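Tail fiber protein (Pseudomonas aeruginosa, PDB 6CL6) forms the trimeric tail fiber of an R-type pyocin, a contractile injection system, and probably binds the receptor on the surface of target Pseudomonas aeruginosa cells. Local coordinates at residues A[101-106]-A[113-118]; A[72-77]-A[86-91]. One frame throughout, in Å; residues are numbered along the deposited sequence.

Contacts 1 and 2 are successive strand pairings of one antiparallel sheet, their centres about 11 Å apart. Contact 2 pairs strands 72-79 and 85-92 as a hairpin; the chain then returns as strand 99-104, which contact 1 joins to the edge segment 113-118. The two pairings meet where S104 N lies 2.8 Å from A86 O and R102 N 2.9 Å from Q88 O, both probable hydrogen bonds. W114 CH2 also packs 3.4 Å from Q88 CD. Both contacts touch the second subunit. Their centres lie about 66 and 69 Å from the centre of the chain, on the same side of it, and neither contact includes a ligand of the iron or calcium.

Contact 1 (A[101-106]-A[113-118]); sequences VRVSYA and EWLPWQ
The irregular edge of an antiparallel sheet forms where strand 99-104 meets the returning segment 113-118 in two short ladders whose register slips by one residue. At one end V101 and Q118 make a hydrogen-bonded pair, with Q118 N 2.7 Å from V101 O and almost straight at 173°. Further along, L115 N points nearly along the C=O axis of V103, 2.8 Å from its O. P116, which has no N-H to give, sits between the ladders.

The centre is R102, held between two tryptophans. Its CG takes the crowded place between the backbone N and the carbonyl carbon (chi1 75°), and the chain then runs out extended. The aliphatic part lies over the W117 ring, CG 3.5 Å above the centroid of the six-membered ring in a CH-pi contact. W117 NE1 lies over one face of the guanidinium and W114 over the opposite face, stacked flat with planes 17° apart and CZ 3.8 Å from its six-membered ring centroid: a cation-pi pair. Arginine suits the slot because it offers both a greasy stem and a flat cation. Hydrogen bonds from NH2 to N51 OD1, from NE to Q88 OE1 and from NH1 to a water that donates to L115 O fix the guanidinium's rotation. The opposite face of W114 receives S104 CB, 3.5 Å from the same centroid, a small residue that fits under an indole. V103 CG1 and L115 CD1 press together at 3.4 Å, tighter than usual.

The indole N-H groups of W114 and W117 reach the carbonyls of N51 and N64. Both rings lean on Q88 of strand 85-92, the inner neighbour of strand 99-104, while V103 packs on Y93 and L115 on A95 of the second subunit.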
loop_
_atom_site.group_PDB
_atom_site.type_symbol
_atom_site.label_atom_id
_atom_site.label_comp_id
_atom_site.label_asym_id
_atom_site.label_seq_id
_atom_site.Cartn_x
_atom_site.Cartn_y
_atom_site.Cartn_z
ATOM N N VAL A 101 7.997 39.032 47.575
ATOM C CA VAL A 101 7.074 39.522 48.598
ATOM C C VAL A 101 6.840 38.425 49.625
ATOM O O VAL A 101 6.850 37.222 49.297
ATOM C CB VAL A 101 5.746 40.002 47.960
ATOM C CG1 VAL A 101 4.983 38.805 47.366
ATOM C CG2 VAL A 101 4.901 40.723 48.982
ATOM N N ARG A 102 6.661 38.839 50.893
ATOM C CA ARG A 102 6.279 37.893 51.962
ATOM C C ARG A 102 5.484 38.625 53.051
ATOM O O ARG A 102 5.210 39.833 52.971
ATOM C CB ARG A 102 7.469 37.158 52.560
ATOM C CG ARG A 102 8.352 37.962 53.497
ATOM C CD ARG A 102 9.304 37.083 54.273
ATOM N NE ARG A 102 10.145 37.897 55.147
ATOM C CZ ARG A 102 10.967 37.426 56.049
ATOM N NH1 ARG A 102 11.114 36.131 56.196
ATOM N NH2 ARG A 102 11.658 38.261 56.795
ATOM N N VAL A 103 5.089 37.870 54.075
ATOM C CA VAL A 103 4.152 38.370 55.061
ATOM C C VAL A 103 4.350 37.638 56.375
ATOM O O VAL A 103 4.632 36.437 56.413
ATOM C CB VAL A 103 2.701 38.262 54.549
ATOM C CG1 VAL A 103 2.315 36.821 54.397
ATOM C CG2 VAL A 103 1.741 38.986 55.501
ATOM N N SER A 104 4.215 38.381 57.468
ATOM C CA SER A 104 4.074 37.803 58.784
ATOM C C SER A 104 2.697 38.162 59.360
ATOM O O SER A 104 2.339 39.341 59.453
ATOM C CB SER A 104 5.167 38.268 59.741
ATOM O OG SER A 104 4.882 37.791 61.071
ATOM N N TYR A 105 1.960 37.145 59.793
ATOM C CA TYR A 105 0.683 37.355 60.463
ATOM C C TYR A 105 0.569 36.373 61.610
ATOM O O TYR A 105 0.796 35.174 61.431
ATOM C CB TYR A 105 -0.520 37.177 59.527
ATOM C CG TYR A 105 -1.792 37.120 60.349
ATOM C CD1 TYR A 105 -2.410 38.288 60.792
ATOM C CD2 TYR A 105 -2.318 35.906 60.769
ATOM C CE1 TYR A 105 -3.541 38.239 61.574
ATOM C CE2 TYR A 105 -3.448 35.854 61.586
ATOM C CZ TYR A 105 -4.042 37.013 61.976
ATOM O OH TYR A 105 -5.172 36.982 62.782
ATOM N N ALA A 106 0.208 36.877 62.786
ATOM C CA ALA A 106 0.040 36.022 63.955
ATOM C C ALA A 106 -0.962 36.643 64.916
ATOM O O ALA A 106 -1.091 37.879 65.007
ATOM C CB ALA A 106 1.371 35.798 64.676
ATOM N N GLU A 113 5.174 35.020 62.549
ATOM C CA GLU A 113 5.128 33.762 61.806
ATOM C C GLU A 113 5.248 34.136 60.336
ATOM O O GLU A 113 4.250 34.462 59.699
ATOM C CB GLU A 113 3.824 33.017 62.074
ATOM C CG GLU A 113 3.674 32.585 63.535
ATOM C CD GLU A 113 2.354 31.862 63.776
ATOM O OE1 GLU A 113 1.846 31.226 62.823
ATOM O OE2 GLU A 113 1.820 31.953 64.894
ATOM N N TRP A 114 6.469 34.092 59.802
ATOM C CA TRP A 114 6.729 34.530 58.440
ATOM C C TRP A 114 6.346 33.443 57.449
ATOM O O TRP A 114 6.639 32.267 57.661
ATOM C CB TRP A 114 8.195 34.876 58.264
ATOM C CG TRP A 114 8.588 36.140 58.981
ATOM C CD1 TRP A 114 9.185 36.235 60.207
ATOM C CD2 TRP A 114 8.392 37.458 58.517
ATOM N NE1 TRP A 114 9.357 37.556 60.530
ATOM C CE2 TRP A 114 8.883 38.329 59.506
ATOM C CE3 TRP A 114 7.827 38.004 57.363
ATOM C CZ2 TRP A 114 8.842 39.708 59.359
ATOM C CZ3 TRP A 114 7.788 39.377 57.216
ATOM C CH2 TRP A 114 8.297 40.208 58.205
ATOM N N LEU A 115 5.668 33.830 56.390
ATOM C CA LEU A 115 5.482 32.889 55.293
ATOM C C LEU A 115 6.670 32.956 54.353
ATOM O O LEU A 115 7.466 33.894 54.410
ATOM C CB LEU A 115 4.203 33.190 54.575
ATOM C CG LEU A 115 2.933 33.269 55.397
ATOM C CD1 LEU A 115 1.734 33.447 54.480
ATOM C CD2 LEU A 115 2.772 32.018 56.301
ATOM N N PRO A 116 6.870 31.937 53.511
ATOM C CA PRO A 116 8.004 31.968 52.590
ATOM C C PRO A 116 7.867 33.084 51.571
ATOM O O PRO A 116 6.765 33.508 51.200
ATOM C CB PRO A 116 7.949 30.595 51.894
ATOM C CG PRO A 116 7.083 29.758 52.752
ATOM C CD PRO A 116 6.098 30.689 53.378
ATOM N N TRP A 117 9.022 33.560 51.098
ATOM C CA TRP A 117 9.020 34.569 50.052
ATOM C C TRP A 117 8.390 34.033 48.769
ATOM O O TRP A 117 8.617 32.888 48.367
ATOM C CB TRP A 117 10.452 35.008 49.769
ATOM C CG TRP A 117 11.100 35.787 50.809
ATOM C CD1 TRP A 117 11.931 35.327 51.765
ATOM C CD2 TRP A 117 10.997 37.204 51.006
ATOM N NE1 TRP A 117 12.365 36.353 52.550
ATOM C CE2 TRP A 117 11.811 37.526 52.102
ATOM C CE3 TRP A 117 10.287 38.217 50.375
ATOM C CZ2 TRP A 117 11.944 38.807 52.577
ATOM C CZ3 TRP A 117 10.426 39.512 50.845
ATOM C CH2 TRP A 117 11.242 39.790 51.950
ATOM N N GLN A 118 7.595 34.876 48.127
ATOM C CA GLN A 118 7.000 34.586 46.838
ATOM C C GLN A 118 7.615 35.517 45.801
ATOM O O GLN A 118 7.783 36.727 46.024
ATOM C CB GLN A 118 5.487 34.788 46.904
ATOM C CG GLN A 118 4.723 34.721 45.590
ATOM C CD GLN A 118 4.755 33.354 44.929
ATOM O OE1 GLN A 118 5.755 32.951 44.353
ATOM N NE2 GLN A 118 3.680 32.608 45.078
HETATM O O HOH W 1 9.961 33.877 54.925
HETATM O O HOH W 2 1.397 33.792 59.192
HETATM O O HOH W 3 -0.590 32.900 62.122
#

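Contact 2 (A[72-77]-A[86-91]); sequences FYIQSM and ASQIAT
Residues 72-77 and 86-91 run antiparallel, their axes 4.6 Å apart at the closest, and pair without a break from Y73-T91 to M77-S87. Backbone bonds tie the hydrogen-bonded pairs: Q75 N gives to I89 O at 2.8 Å, and I89 N returns to a lone pair of Q75 O at 3.0 Å.

The tight part is the face bearing I74, S76, Q88 and A90. Q88 runs extended, its CG beside the backbone N (chi1 -70°), so that NE2 donates to S76 OG at 2.9 Å, close to the amide plane. P50 O also accepts from NE2, and R102 NE donates a hydrogen bond to OE1, so this buried amide is gripped at both ends; glutamine suits it by offering donor and acceptor together. Branched I74 lays CG2 against the amide, 3.7 Å from Q88 CD, while small A90 admits the ring of F72, whose CD2 lies 3.9 Å from its CB.

On the other face, with Q75, M77, I89 and T91, no direct side-chain hydrogen bond joins the two strands, and Q75 alone is partly exposed. Q75 and I89 lie side by side, and a water bridges Q75 NE2, I89 O and T91 OG1. M77 bends at chi3 (-78°) to bring CE 4.0 Å from I89 CD1.

Neighbouring subunits close over this face: S87 OG is hydrogen-bonded to T91 OG1 of the second subunit, and T91 OG1 to S87 OG of the third subunit. The arrangement is a beta hairpin at a trimer interface, the S87-T91 hydroxyl hydrogen bond recurring at both subunit borders.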
loop_
_atom_site.group_PDB
_atom_site.type_symbol
_atom_site.label_atom_id
_atom_site.label_comp_id
_atom_site.label_asym_id
_atom_site.label_seq_id
_atom_site.Cartn_x
_atom_site.Cartn_y
_atom_site.Cartn_z
ATOM N N PHE A 72 19.497 42.171 49.376
ATOM C CA PHE A 72 18.235 42.723 48.910
ATOM C C PHE A 72 17.847 43.923 49.766
ATOM O O PHE A 72 17.957 43.878 51.013
ATOM C CB PHE A 72 17.085 41.670 48.960
ATOM C CG PHE A 72 17.091 40.716 47.806
ATOM C CD1 PHE A 72 18.090 39.774 47.660
ATOM C CD2 PHE A 72 16.113 40.828 46.803
ATOM C CE1 PHE A 72 18.100 38.910 46.559
ATOM C CE2 PHE A 72 16.121 39.969 45.706
ATOM C CZ PHE A 72 17.109 39.018 45.595
ATOM N N TYR A 73 17.327 44.963 49.100
ATOM C CA TYR A 73 16.565 45.997 49.789
ATOM C C TYR A 73 15.240 45.413 50.227
ATOM O O TYR A 73 14.559 44.739 49.437
ATOM C CB TYR A 73 16.300 47.190 48.878
ATOM C CG TYR A 73 17.509 47.870 48.321
ATOM C CD1 TYR A 73 18.057 47.477 47.114
ATOM C CD2 TYR A 73 18.055 48.960 48.975
ATOM C CE1 TYR A 73 19.169 48.154 46.618
ATOM C CE2 TYR A 73 19.113 49.631 48.481
ATOM C CZ TYR A 73 19.674 49.226 47.320
ATOM O OH TYR A 73 20.769 49.946 46.855
ATOM N N ILE A 74 14.875 45.628 51.484
ATOM C CA ILE A 74 13.657 45.048 52.031
ATOM C C ILE A 74 12.836 46.178 52.594
ATOM O O ILE A 74 13.228 46.793 53.594
ATOM C CB ILE A 74 13.936 43.965 53.093
ATOM C CG1 ILE A 74 14.754 42.804 52.458
ATOM C CG2 ILE A 74 12.624 43.459 53.648
ATOM C CD1 ILE A 74 14.851 41.570 53.292
ATOM N N GLN A 75 11.710 46.455 51.946
ATOM C CA GLN A 75 10.709 47.370 52.489
ATOM C C GLN A 75 9.804 46.618 53.454
ATOM O O GLN A 75 9.433 45.472 53.202
ATOM C CB GLN A 75 9.857 48.000 51.387
ATOM C CG GLN A 75 10.579 48.697 50.286
ATOM C CD GLN A 75 9.628 49.049 49.158
ATOM O OE1 GLN A 75 8.717 49.847 49.334
ATOM N NE2 GLN A 75 9.814 48.410 48.005
ATOM N N SER A 76 9.428 47.277 54.544
ATOM C CA SER A 76 8.510 46.672 55.512
ATOM C C SER A 76 7.362 47.617 55.804
ATOM O O SER A 76 7.572 48.818 55.951
ATOM C CB SER A 76 9.217 46.344 56.817
ATOM O OG SER A 76 10.187 45.351 56.619
ATOM N N MET A 77 6.169 47.055 55.907
ATOM C CA MET A 77 4.958 47.751 56.308
ATOM C C MET A 77 4.373 46.975 57.480
ATOM O O MET A 77 4.320 45.745 57.443
ATOM C CB MET A 77 3.970 47.826 55.156
ATOM C CG MET A 77 4.420 48.655 53.988
ATOM S SD MET A 77 3.574 48.201 52.482
ATOM C CE MET A 77 4.444 46.721 52.030
ATOM N N ALA A 86 3.496 42.183 59.619
ATOM C CA ALA A 86 4.209 42.926 58.585
ATOM C C ALA A 86 4.080 42.305 57.204
ATOM O O ALA A 86 3.944 41.100 57.045
ATOM C CB ALA A 86 5.713 43.047 58.947
ATOM N N SER A 87 4.173 43.167 56.209
ATOM C CA SER A 87 4.361 42.777 54.820
ATOM C C SER A 87 5.721 43.281 54.384
ATOM O O SER A 87 6.126 44.368 54.787
ATOM C CB SER A 87 3.250 43.381 53.962
ATOM O OG SER A 87 3.548 43.307 52.609
ATOM N N GLN A 88 6.439 42.472 53.607
ATOM C CA GLN A 88 7.747 42.852 53.111
ATOM C C GLN A 88 7.896 42.617 51.621
ATOM O O GLN A 88 7.433 41.608 51.071
ATOM C CB GLN A 88 8.865 42.096 53.852
ATOM C CG GLN A 88 9.022 42.533 55.275
ATOM C CD GLN A 88 10.208 41.853 55.920
ATOM O OE1 GLN A 88 10.581 40.723 55.547
ATOM N NE2 GLN A 88 10.817 42.537 56.870
ATOM N N ILE A 89 8.523 43.604 50.979
ATOM C CA ILE A 89 8.865 43.570 49.567
ATOM C C ILE A 89 10.378 43.647 49.447
ATOM O O ILE A 89 10.992 44.594 49.954
ATOM C CB ILE A 89 8.230 44.744 48.790
ATOM C CG1 ILE A 89 6.720 44.702 48.893
ATOM C CG2 ILE A 89 8.732 44.738 47.350
ATOM C CD1 ILE A 89 6.059 45.969 48.499
ATOM N N ALA A 90 10.967 42.686 48.751
ATOM C CA ALA A 90 12.409 42.601 48.577
ATOM C C ALA A 90 12.748 42.846 47.115
ATOM O O ALA A 90 12.136 42.240 46.215
ATOM C CB ALA A 90 12.935 41.243 49.054
ATOM N N THR A 91 13.716 43.727 46.877
ATOM C CA THR A 91 14.212 43.994 45.538
ATOM C C THR A 91 15.728 43.865 45.548
ATOM O O THR A 91 16.383 44.169 46.545
ATOM C CB THR A 91 13.788 45.367 45.044
ATOM O OG1 THR A 91 14.140 46.356 46.032
ATOM C CG2 THR A 91 12.274 45.381 44.828
HETATM O O HOH W 4 12.118 46.658 47.962
#